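Local coordinates for STAS/SEC14 domain-containing protein (Shewanella loihica PV-4, PDB 2Q3L) that is of unknown function but adopts a SpoIIAA-like fold of the STAS/SEC14 type, with a possible role in membrane association and ligand binding, at residues Glu53-Ile58 / Glu84-Ala89. Residues are numbered along the deposited sequence; the frame is centred on the assembly and turned at random.
Sequences EIVALI and EFKRVA
Two neighbouring parallel strands of a beta-alpha-beta unit, joined through helix 68-81, meet where Ile54-Ile58 pairs with Phe85-Ala89, and they illustrate how a sheet absorbs a beta bulge. Ala56 N donates to Arg87 O, Ala89 N to Ala56 O and Ile58 N to Ala89 O, all at 2.9 to 3.0 Å. Ile54 N binds Glu84 O and Lys86 N binds Ile54 O; the register then slips by one: Ile54 pairs with Phe85, but Val55 with Arg87, leaving Lys86 as the extra residue of the bulge. Its extended chain runs beside Val55, with Lys86 CE 3.7 Å from Val55 CG1. On the face bearing Ile54, Ala56 and Val88, Ile54 CB sits over one face of the Phe85 ring, 4.3 Å from its centroid, in a CH-pi contact displaced toward the rim. Ile54 CG2, anti to the backbone N, reaches Phe85 CE2 at 3.5 Å, while Ala56 CB meets the ring edge at 3.7 Å from CE2. Farther along, Ile58 CD1 touches Val88 CG1. On the other face Val55 CG1 lies over the Arg87 guanidinium, whose NE is hydrogen-bonded to Leu125 O of helix 118-125. Such a beta-alpha-beta crossover is common in alpha/beta folds, and here it helps build the mixed sheet of the SpoIIAA-like (STAS) fold.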
ATOM      1  N   GLU A  53      -4.927  -3.181  30.954  1.00 55.89           N
ATOM      2  CA  GLU A  53      -5.872  -4.283  31.181  1.00 57.68           C
ATOM      3  C   GLU A  53      -6.040  -5.245  30.065  1.00 56.79           C
ATOM      4  O   GLU A  53      -6.551  -6.334  30.254  1.00 58.20           O
ATOM      5  CB  GLU A  53      -7.280  -3.693  31.338  1.00 55.71           C
ATOM      6  CG  GLU A  53      -7.408  -2.711  32.443  1.00 63.50           C
ATOM      7  CD  GLU A  53      -7.317  -3.326  33.826  1.00 59.67           C
ATOM      8  OE1 GLU A  53      -7.027  -4.551  33.960  1.00 68.75           O
ATOM      9  OE2 GLU A  53      -7.543  -2.552  34.781  1.00 62.99           O
ATOM     10  N   ILE A  54      -5.642  -4.833  28.894  1.00 54.71           N
ATOM     11  CA  ILE A  54      -5.906  -5.607  27.727  1.00 57.60           C
ATOM     12  C   ILE A  54      -4.830  -6.627  27.435  1.00 53.34           C
ATOM     13  O   ILE A  54      -3.635  -6.366  27.579  1.00 54.19           O
ATOM     14  CB  ILE A  54      -6.090  -4.656  26.538  1.00 58.36           C
ATOM     15  CG1 ILE A  54      -7.166  -3.651  26.903  1.00 65.66           C
ATOM     16  CG2 ILE A  54      -6.426  -5.425  25.253  1.00 66.79           C
ATOM     17  CD1 ILE A  54      -7.349  -2.625  25.888  1.00 73.87           C
ATOM     18  N   VAL A  55      -5.269  -7.797  27.001  1.00 49.11           N
ATOM     19  CA  VAL A  55      -4.343  -8.796  26.564  1.00 48.68           C
ATOM     20  C   VAL A  55      -4.694  -9.087  25.118  1.00 48.61           C
ATOM     21  O   VAL A  55      -5.846  -9.252  24.794  1.00 49.20           O
ATOM     22  CB  VAL A  55      -4.332 -10.065  27.478  1.00 49.97           C
ATOM     23  CG1 VAL A  55      -3.998  -9.662  28.919  1.00 47.80           C
ATOM     24  CG2 VAL A  55      -5.647 -10.864  27.437  1.00 50.62           C
ATOM     25  N   ALA A  56      -3.699  -9.133  24.246  1.00 47.37           N
ATOM     26  CA  ALA A  56      -3.930  -9.435  22.819  1.00 49.25           C
ATOM     27  C   ALA A  56      -3.047 -10.542  22.232  1.00 47.74           C
ATOM     28  O   ALA A  56      -1.958 -10.846  22.750  1.00 49.32           O
ATOM     29  CB  ALA A  56      -3.721  -8.160  21.988  1.00 48.71           C
ATOM     30  N   LEU A  57      -3.559 -11.149  21.170  1.00 46.29           N
ATOM     31  CA  LEU A  57      -2.844 -12.116  20.352  1.00 45.36           C
ATOM     32  C   LEU A  57      -2.747 -11.541  18.950  1.00 46.23           C
ATOM     33  O   LEU A  57      -3.754 -11.070  18.406  1.00 45.20           O
ATOM     34  CB  LEU A  57      -3.586 -13.459  20.308  1.00 48.34           C
ATOM     35  CG  LEU A  57      -2.994 -14.625  19.468  1.00 47.17           C
ATOM     36  CD1 LEU A  57      -3.309 -15.949  20.024  1.00 52.29           C
ATOM     37  CD2 LEU A  57      -3.492 -14.582  18.054  1.00 59.36           C
ATOM     38  N   ILE A  58      -1.558 -11.596  18.349  1.00 47.95           N
ATOM     39  CA  ILE A  58      -1.350 -11.099  16.971  1.00 47.70           C
ATOM     40  C   ILE A  58      -0.673 -12.226  16.214  1.00 48.63           C
ATOM     41  O   ILE A  58       0.450 -12.608  16.556  1.00 47.63           O
ATOM     42  CB  ILE A  58      -0.470  -9.829  16.902  1.00 48.15           C
ATOM     43  CG1 ILE A  58      -0.960  -8.777  17.904  1.00 48.40           C
ATOM     44  CG2 ILE A  58      -0.424  -9.256  15.471  1.00 46.09           C
ATOM     45  CD1 ILE A  58      -0.123  -7.563  17.948  1.00 51.47           C
ATOM     46  N   GLU A  84      -2.374   0.622  27.205  1.00 47.83           N
ATOM     47  CA  GLU A  84      -3.546  -0.094  27.685  1.00 51.16           C
ATOM     48  C   GLU A  84      -3.430  -1.596  27.593  1.00 50.27           C
ATOM     49  O   GLU A  84      -4.261  -2.298  28.133  1.00 48.40           O
ATOM     50  CB  GLU A  84      -4.838   0.406  26.995  1.00 50.33           C
ATOM     51  CG  GLU A  84      -5.360   1.678  27.615  1.00 60.14           C
ATOM     52  CD  GLU A  84      -4.512   2.906  27.356  1.00 67.80           C
ATOM     53  OE1 GLU A  84      -4.400   3.275  26.161  1.00 79.09           O
ATOM     54  OE2 GLU A  84      -4.002   3.521  28.347  1.00 57.39           O
ATOM     55  N   PHE A  85      -2.392  -2.080  26.911  1.00 51.89           N
ATOM     56  CA  PHE A  85      -2.104  -3.530  26.793  1.00 50.07           C
ATOM     57  C   PHE A  85      -1.056  -3.957  27.807  1.00 49.50           C
ATOM     58  O   PHE A  85       0.058  -3.388  27.802  1.00 50.04           O
ATOM     59  CB  PHE A  85      -1.552  -3.836  25.403  1.00 50.30           C
ATOM     60  CG  PHE A  85      -2.549  -3.638  24.328  1.00 52.80           C
ATOM     61  CD1 PHE A  85      -2.888  -2.390  23.924  1.00 50.84           C
ATOM     62  CD2 PHE A  85      -3.177  -4.715  23.736  1.00 65.87           C
ATOM     63  CE1 PHE A  85      -3.852  -2.197  22.951  1.00 55.22           C
ATOM     64  CE2 PHE A  85      -4.120  -4.516  22.752  1.00 65.73           C
ATOM     65  CZ  PHE A  85      -4.460  -3.257  22.389  1.00 56.03           C
ATOM     66  N   LYS A  86      -1.395  -4.937  28.668  1.00 46.64           N
ATOM     67  CA  LYS A  86      -0.422  -5.491  29.624  1.00 46.28           C
ATOM     68  C   LYS A  86       0.373  -6.628  29.031  1.00 44.88           C
ATOM     69  O   LYS A  86       1.531  -6.790  29.372  1.00 48.29           O
ATOM     70  CB  LYS A  86      -1.052  -5.972  30.934  1.00 46.54           C
ATOM     71  CG  LYS A  86      -2.157  -6.954  30.839  1.00 50.76           C
ATOM     72  CD  LYS A  86      -2.675  -7.209  32.266  1.00 49.74           C
ATOM     73  CE  LYS A  86      -3.936  -8.008  32.250  1.00 51.83           C
ATOM     74  NZ  LYS A  86      -4.377  -8.262  33.660  1.00 53.38           N
ATOM     75  N   ARG A  87      -0.259  -7.454  28.188  1.00 47.38           N
ATOM     76  CA  ARG A  87       0.448  -8.549  27.523  1.00 46.79           C
ATOM     77  C   ARG A  87       0.018  -8.682  26.101  1.00 46.41           C
ATOM     78  O   ARG A  87      -1.155  -8.563  25.796  1.00 49.09           O
ATOM     79  CB  ARG A  87       0.241  -9.915  28.212  1.00 46.19           C
ATOM     80  CG  ARG A  87       0.756  -9.999  29.628  1.00 44.95           C
ATOM     81  CD  ARG A  87       0.686 -11.462  30.160  1.00 49.63           C
ATOM     82  NE  ARG A  87      -0.698 -11.830  30.467  1.00 52.59           N
ATOM     83  CZ  ARG A  87      -1.328 -11.495  31.600  1.00 56.21           C
ATOM     84  NH1 ARG A  87      -0.699 -10.799  32.529  1.00 56.78           N
ATOM     85  NH2 ARG A  87      -2.596 -11.855  31.815  1.00 49.56           N
ATOM     86  N   VAL A  88       0.995  -8.958  25.247  1.00 46.43           N
ATOM     87  CA  VAL A  88       0.773  -9.242  23.845  1.00 47.03           C
ATOM     88  C   VAL A  88       1.561 -10.502  23.411  1.00 47.07           C
ATOM     89  O   VAL A  88       2.794 -10.569  23.483  1.00 46.92           O
ATOM     90  CB  VAL A  88       1.132  -8.037  22.955  1.00 45.05           C
ATOM     91  CG1 VAL A  88       0.678  -8.289  21.520  1.00 47.15           C
ATOM     92  CG2 VAL A  88       0.455  -6.789  23.497  1.00 50.95           C
ATOM     93  N   ALA A  89       0.820 -11.492  22.949  1.00 48.64           N
ATOM     94  CA  ALA A  89       1.388 -12.736  22.430  1.00 48.47           C
ATOM     95  C   ALA A  89       1.532 -12.625  20.923  1.00 48.23           C
ATOM     96  O   ALA A  89       0.564 -12.371  20.261  1.00 47.42           O
ATOM     97  CB  ALA A  89       0.467 -13.895  22.734  1.00 49.65           C
TER